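Local coordinates for ABC transporter, substrate binding protein (Aeropyrum pernix, PDB 3EAF) that probably binds a solute outside the membrane and delivers it to an ABC transporter for import, and carries a bound magnesium ion, at residues 39-51 and 300-312. Numbering follows the deposited sequence.
Sequences GIYTKDGVRVNIN and LIKAIESVTSQDL
Lys43, in the 42-45 beta turn, meets the loop joining helices 288-304 and 309-315: its N donates a nearly straight bond (170°) to Val307 O, while its side chain runs alongside the loop backbone, CE lying 3.1 Å from Ser306 O. Ser309, in the first turn of helix 309-315, grips the two oxygens of Asp44 separately: its OG gives a 2.7 Å bond to the syn lone pair of OD1, and its backbone N reaches OD2 at 3.0 Å on the syn side, 23° out of the carboxylate plane. Thr42 OG1 comes to Asp44 OD2 from the opposite face of that plane and in turn accepts from Val46 N; chi1 of 57° sets this hydroxyl between Thr42's own N and carbonyl carbon, facing into the turn. A valine here would probably leave Val46 N without its acceptor and Asp44 OD2 with one donor fewer, held by Ser309 alone. Beyond the turn, toward the strands, the contact becomes apolar. Ile304 CG2 touches both Ile40 CG2 and Val48 CG2, each 3.8 Å away, and Ile50 CD1 packs on Ile301 CD1; Phe35 of helix 18-38 and Leu320 of helix 317-326 extend this layer. Apolar side chains thus join the edge hairpin 40-41/47-56 of one periplasmic-binding-protein lobe to helix 288-304, while Asp44's directional bonds tie its turn to the start of helix 309-315, whose dipole would probably stabilise the carboxylate's negative charge.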
loop_
_atom_site.group_PDB
_atom_site.type_symbol
_atom_site.label_atom_id
_atom_site.label_comp_id
_atom_site.label_asym_id
_atom_site.label_seq_id
_atom_site.Cartn_x
_atom_site.Cartn_y
_atom_site.Cartn_z
ATOM N N GLY A 39 24.006 -2.375 -10.511
ATOM C CA GLY A 39 25.051 -1.858 -9.643
ATOM C C GLY A 39 24.550 -0.806 -8.677
ATOM O O GLY A 39 24.084 0.259 -9.088
ATOM N N ILE A 40 24.650 -1.109 -7.386
ATOM C CA ILE A 40 24.270 -0.169 -6.333
ATOM C C ILE A 40 25.554 0.387 -5.720
ATOM O O ILE A 40 26.403 -0.378 -5.264
ATOM C CB ILE A 40 23.421 -0.850 -5.222
ATOM C CG1 ILE A 40 22.185 -1.542 -5.810
ATOM C CG2 ILE A 40 22.999 0.171 -4.158
ATOM C CD1 ILE A 40 21.761 -2.801 -5.050
ATOM N N TYR A 41 25.691 1.711 -5.711
ATOM C CA TYR A 41 26.898 2.346 -5.190
ATOM C C TYR A 41 26.602 3.350 -4.088
ATOM O O TYR A 41 25.684 4.165 -4.204
ATOM C CB TYR A 41 27.697 3.017 -6.317
ATOM C CG TYR A 41 28.162 2.032 -7.360
ATOM C CD1 TYR A 41 29.357 1.328 -7.198
ATOM C CD2 TYR A 41 27.393 1.784 -8.500
ATOM C CE1 TYR A 41 29.783 0.405 -8.157
ATOM C CE2 TYR A 41 27.810 0.865 -9.459
ATOM C CZ TYR A 41 29.001 0.180 -9.278
ATOM O OH TYR A 41 29.409 -0.729 -10.230
ATOM N N THR A 42 27.393 3.277 -3.020
ATOM C CA THR A 42 27.368 4.271 -1.958
ATOM C C THR A 42 27.884 5.623 -2.476
ATOM O O THR A 42 28.388 5.710 -3.600
ATOM C CB THR A 42 28.226 3.818 -0.762
ATOM O OG1 THR A 42 29.570 3.569 -1.197
ATOM C CG2 THR A 42 27.651 2.546 -0.134
ATOM N N LYS A 43 27.760 6.666 -1.653
ATOM C CA LYS A 43 28.248 8.012 -1.998
ATOM C C LYS A 43 29.737 8.052 -2.360
ATOM O O LYS A 43 30.143 8.813 -3.239
ATOM C CB LYS A 43 27.964 9.007 -0.865
ATOM C CG LYS A 43 26.548 9.571 -0.866
ATOM C CD LYS A 43 26.440 10.842 -0.018
ATOM C CE LYS A 43 26.624 10.572 1.473
ATOM N NZ LYS A 43 26.612 11.825 2.296
ATOM N N ASP A 44 30.540 7.233 -1.685
ATOM C CA ASP A 44 31.978 7.149 -1.964
ATOM C C ASP A 44 32.339 6.047 -2.978
ATOM O O ASP A 44 33.506 5.676 -3.119
ATOM C CB ASP A 44 32.771 6.985 -0.662
ATOM C CG ASP A 44 32.278 5.831 0.184
ATOM O OD1 ASP A 44 33.116 5.184 0.844
ATOM O OD2 ASP A 44 31.058 5.561 0.190
ATOM N N GLY A 45 31.332 5.526 -3.675
ATOM C CA GLY A 45 31.555 4.630 -4.806
ATOM C C GLY A 45 31.861 3.171 -4.523
ATOM O O GLY A 45 32.392 2.480 -5.389
ATOM N N VAL A 46 31.525 2.691 -3.331
ATOM C CA VAL A 46 31.654 1.260 -3.013
ATOM C C VAL A 46 30.401 0.495 -3.466
ATOM O O VAL A 46 29.276 0.884 -3.138
ATOM C CB VAL A 46 31.913 1.021 -1.501
ATOM C CG1 VAL A 46 31.897 -0.465 -1.170
ATOM C CG2 VAL A 46 33.238 1.638 -1.079
ATOM N N ARG A 47 30.598 -0.584 -4.224
ATOM C CA ARG A 47 29.482 -1.392 -4.692
ATOM C C ARG A 47 28.842 -2.158 -3.547
ATOM O O ARG A 47 29.533 -2.723 -2.690
ATOM C CB ARG A 47 29.890 -2.365 -5.803
ATOM C CG ARG A 47 28.709 -3.129 -6.396
ATOM C CD ARG A 47 29.056 -3.753 -7.718
ATOM N NE ARG A 47 27.882 -4.333 -8.369
ATOM C CZ ARG A 47 27.895 -4.882 -9.578
ATOM N NH1 ARG A 47 29.025 -4.934 -10.276
ATOM N NH2 ARG A 47 26.780 -5.382 -10.094
ATOM N N VAL A 48 27.512 -2.154 -3.549
ATOM C CA VAL A 48 26.722 -2.878 -2.564
ATOM C C VAL A 48 25.929 -3.979 -3.257
ATOM O O VAL A 48 25.268 -3.749 -4.280
ATOM C CB VAL A 48 25.783 -1.938 -1.761
ATOM C CG1 VAL A 48 24.985 -2.725 -0.706
ATOM C CG2 VAL A 48 26.589 -0.843 -1.083
ATOM N N ASN A 49 26.048 -5.182 -2.710
ATOM C CA ASN A 49 25.238 -6.318 -3.104
ATOM C C ASN A 49 24.211 -6.586 -2.022
ATOM O O ASN A 49 24.541 -6.602 -0.832
ATOM C CB ASN A 49 26.110 -7.559 -3.305
ATOM C CG ASN A 49 27.248 -7.312 -4.272
ATOM O OD1 ASN A 49 28.411 -7.260 -3.876
ATOM N ND2 ASN A 49 26.914 -7.111 -5.540
ATOM N N ILE A 50 22.963 -6.787 -2.433
ATOM C CA ILE A 50 21.916 -7.122 -1.481
ATOM C C ILE A 50 21.633 -8.614 -1.527
ATOM O O ILE A 50 21.185 -9.150 -2.557
ATOM C CB ILE A 50 20.612 -6.312 -1.705
ATOM C CG1 ILE A 50 20.884 -4.804 -1.550
ATOM C CG2 ILE A 50 19.537 -6.770 -0.725
ATOM C CD1 ILE A 50 19.657 -3.928 -1.671
ATOM N N ASN A 51 21.923 -9.277 -0.412
ATOM C CA ASN A 51 21.504 -10.648 -0.209
ATOM C C ASN A 51 20.153 -10.585 0.481
ATOM O O ASN A 51 20.071 -10.276 1.673
ATOM C CB ASN A 51 22.530 -11.420 0.641
ATOM C CG ASN A 51 22.078 -12.843 0.970
ATOM O OD1 ASN A 51 21.513 -13.546 0.125
ATOM N ND2 ASN A 51 22.322 -13.266 2.203
ATOM N N LEU A 300 14.672 1.685 -0.636
ATOM C CA LEU A 300 15.862 1.201 0.064
ATOM C C LEU A 300 17.152 1.484 -0.726
ATOM O O LEU A 300 18.146 1.952 -0.158
ATOM C CB LEU A 300 15.733 -0.299 0.366
ATOM C CG LEU A 300 16.942 -1.015 0.963
ATOM C CD1 LEU A 300 17.248 -0.492 2.365
ATOM C CD2 LEU A 300 16.723 -2.520 0.974
ATOM N N ILE A 301 17.129 1.194 -2.025
ATOM C CA ILE A 301 18.268 1.454 -2.916
ATOM C C ILE A 301 18.691 2.919 -2.856
ATOM O O ILE A 301 19.881 3.227 -2.739
ATOM C CB ILE A 301 17.941 1.083 -4.398
ATOM C CG1 ILE A 301 17.580 -0.405 -4.541
ATOM C CG2 ILE A 301 19.077 1.490 -5.344
ATOM C CD1 ILE A 301 18.536 -1.369 -3.876
ATOM N N LYS A 302 17.711 3.819 -2.924
ATOM C CA LYS A 302 17.979 5.256 -2.858
ATOM C C LYS A 302 18.615 5.646 -1.520
ATOM O O LYS A 302 19.520 6.484 -1.486
ATOM C CB LYS A 302 16.708 6.068 -3.157
ATOM C CG LYS A 302 16.169 5.882 -4.587
ATOM C CD LYS A 302 16.563 7.013 -5.543
ATOM C CE LYS A 302 15.885 6.835 -6.889
ATOM N NZ LYS A 302 15.945 8.032 -7.762
ATOM N N ALA A 303 18.164 5.020 -0.431
ATOM C CA ALA A 303 18.767 5.234 0.892
ATOM C C ALA A 303 20.249 4.824 0.900
ATOM O O ALA A 303 21.097 5.573 1.367
ATOM C CB ALA A 303 17.994 4.478 1.973
ATOM N N ILE A 304 20.544 3.639 0.369
ATOM C CA ILE A 304 21.920 3.132 0.259
ATOM C C ILE A 304 22.813 4.052 -0.583
ATOM O O ILE A 304 23.963 4.310 -0.224
ATOM C CB ILE A 304 21.960 1.686 -0.312
ATOM C CG1 ILE A 304 21.219 0.730 0.626
ATOM C CG2 ILE A 304 23.415 1.224 -0.539
ATOM C CD1 ILE A 304 20.848 -0.580 -0.008
ATOM N N GLU A 305 22.270 4.545 -1.691
ATOM C CA GLU A 305 22.983 5.484 -2.561
ATOM C C GLU A 305 23.243 6.835 -1.894
ATOM O O GLU A 305 24.028 7.637 -2.404
ATOM C CB GLU A 305 22.223 5.682 -3.872
ATOM C CG GLU A 305 22.196 4.454 -4.756
ATOM C CD GLU A 305 21.248 4.578 -5.933
ATOM O OE1 GLU A 305 20.280 5.380 -5.867
ATOM O OE2 GLU A 305 21.462 3.853 -6.929
ATOM N N SER A 306 22.585 7.068 -0.754
ATOM C CA SER A 306 22.679 8.315 0.007
ATOM C C SER A 306 23.637 8.239 1.199
ATOM O O SER A 306 23.843 9.245 1.885
ATOM C CB SER A 306 21.292 8.731 0.514
ATOM O OG SER A 306 20.375 8.863 -0.555
ATOM N N VAL A 307 24.200 7.058 1.461
ATOM C CA VAL A 307 25.139 6.891 2.578
ATOM C C VAL A 307 26.558 6.557 2.114
ATOM O O VAL A 307 26.766 6.105 0.982
ATOM C CB VAL A 307 24.659 5.838 3.627
ATOM C CG1 VAL A 307 23.309 6.225 4.199
ATOM C CG2 VAL A 307 24.614 4.430 3.045
ATOM N N THR A 308 27.526 6.804 2.991
ATOM C CA THR A 308 28.895 6.353 2.784
ATOM C C THR A 308 28.998 4.891 3.209
ATOM O O THR A 308 28.200 4.419 4.025
ATOM C CB THR A 308 29.922 7.194 3.588
ATOM O OG1 THR A 308 29.734 6.988 4.992
ATOM C CG2 THR A 308 29.792 8.679 3.266
ATOM N N SER A 309 29.973 4.177 2.648
ATOM C CA SER A 309 30.207 2.779 2.997
ATOM C C SER A 309 30.620 2.623 4.461
ATOM O O SER A 309 30.266 1.634 5.105
ATOM C CB SER A 309 31.254 2.153 2.070
ATOM O OG SER A 309 32.451 2.907 2.068
ATOM N N GLN A 310 31.363 3.600 4.980
ATOM C CA GLN A 310 31.757 3.601 6.391
ATOM C C GLN A 310 30.506 3.651 7.265
ATOM O O GLN A 310 30.359 2.863 8.201
ATOM C CB GLN A 310 32.666 4.796 6.713
ATOM C CG GLN A 310 34.049 4.757 6.044
ATOM C CD GLN A 310 34.043 5.223 4.587
ATOM O OE1 GLN A 310 33.111 5.895 4.129
ATOM N NE2 GLN A 310 35.099 4.873 3.857
ATOM N N ASP A 311 29.604 4.571 6.924
ATOM C CA ASP A 311 28.335 4.753 7.627
ATOM C C ASP A 311 27.484 3.483 7.576
ATOM O O ASP A 311 26.941 3.051 8.597
ATOM C CB ASP A 311 27.573 5.929 7.006
ATOM C CG ASP A 311 26.658 6.637 7.992
ATOM O OD1 ASP A 311 26.600 6.233 9.177
ATOM O OD2 ASP A 311 25.987 7.607 7.563
ATOM N N LEU A 312 27.385 2.883 6.390
ATOM C CA LEU A 312 26.614 1.653 6.200
ATOM C C LEU A 312 27.181 0.495 7.026
ATOM O O LEU A 312 26.427 -0.248 7.658
ATOM C CB LEU A 312 26.528 1.278 4.711
ATOM C CG LEU A 312 25.524 0.194 4.289
ATOM C CD1 LEU A 312 24.088 0.563 4.645
ATOM C CD2 LEU A 312 25.647 -0.101 2.790
HETATM O O HOH W 1 23.987 3.223 -7.292
#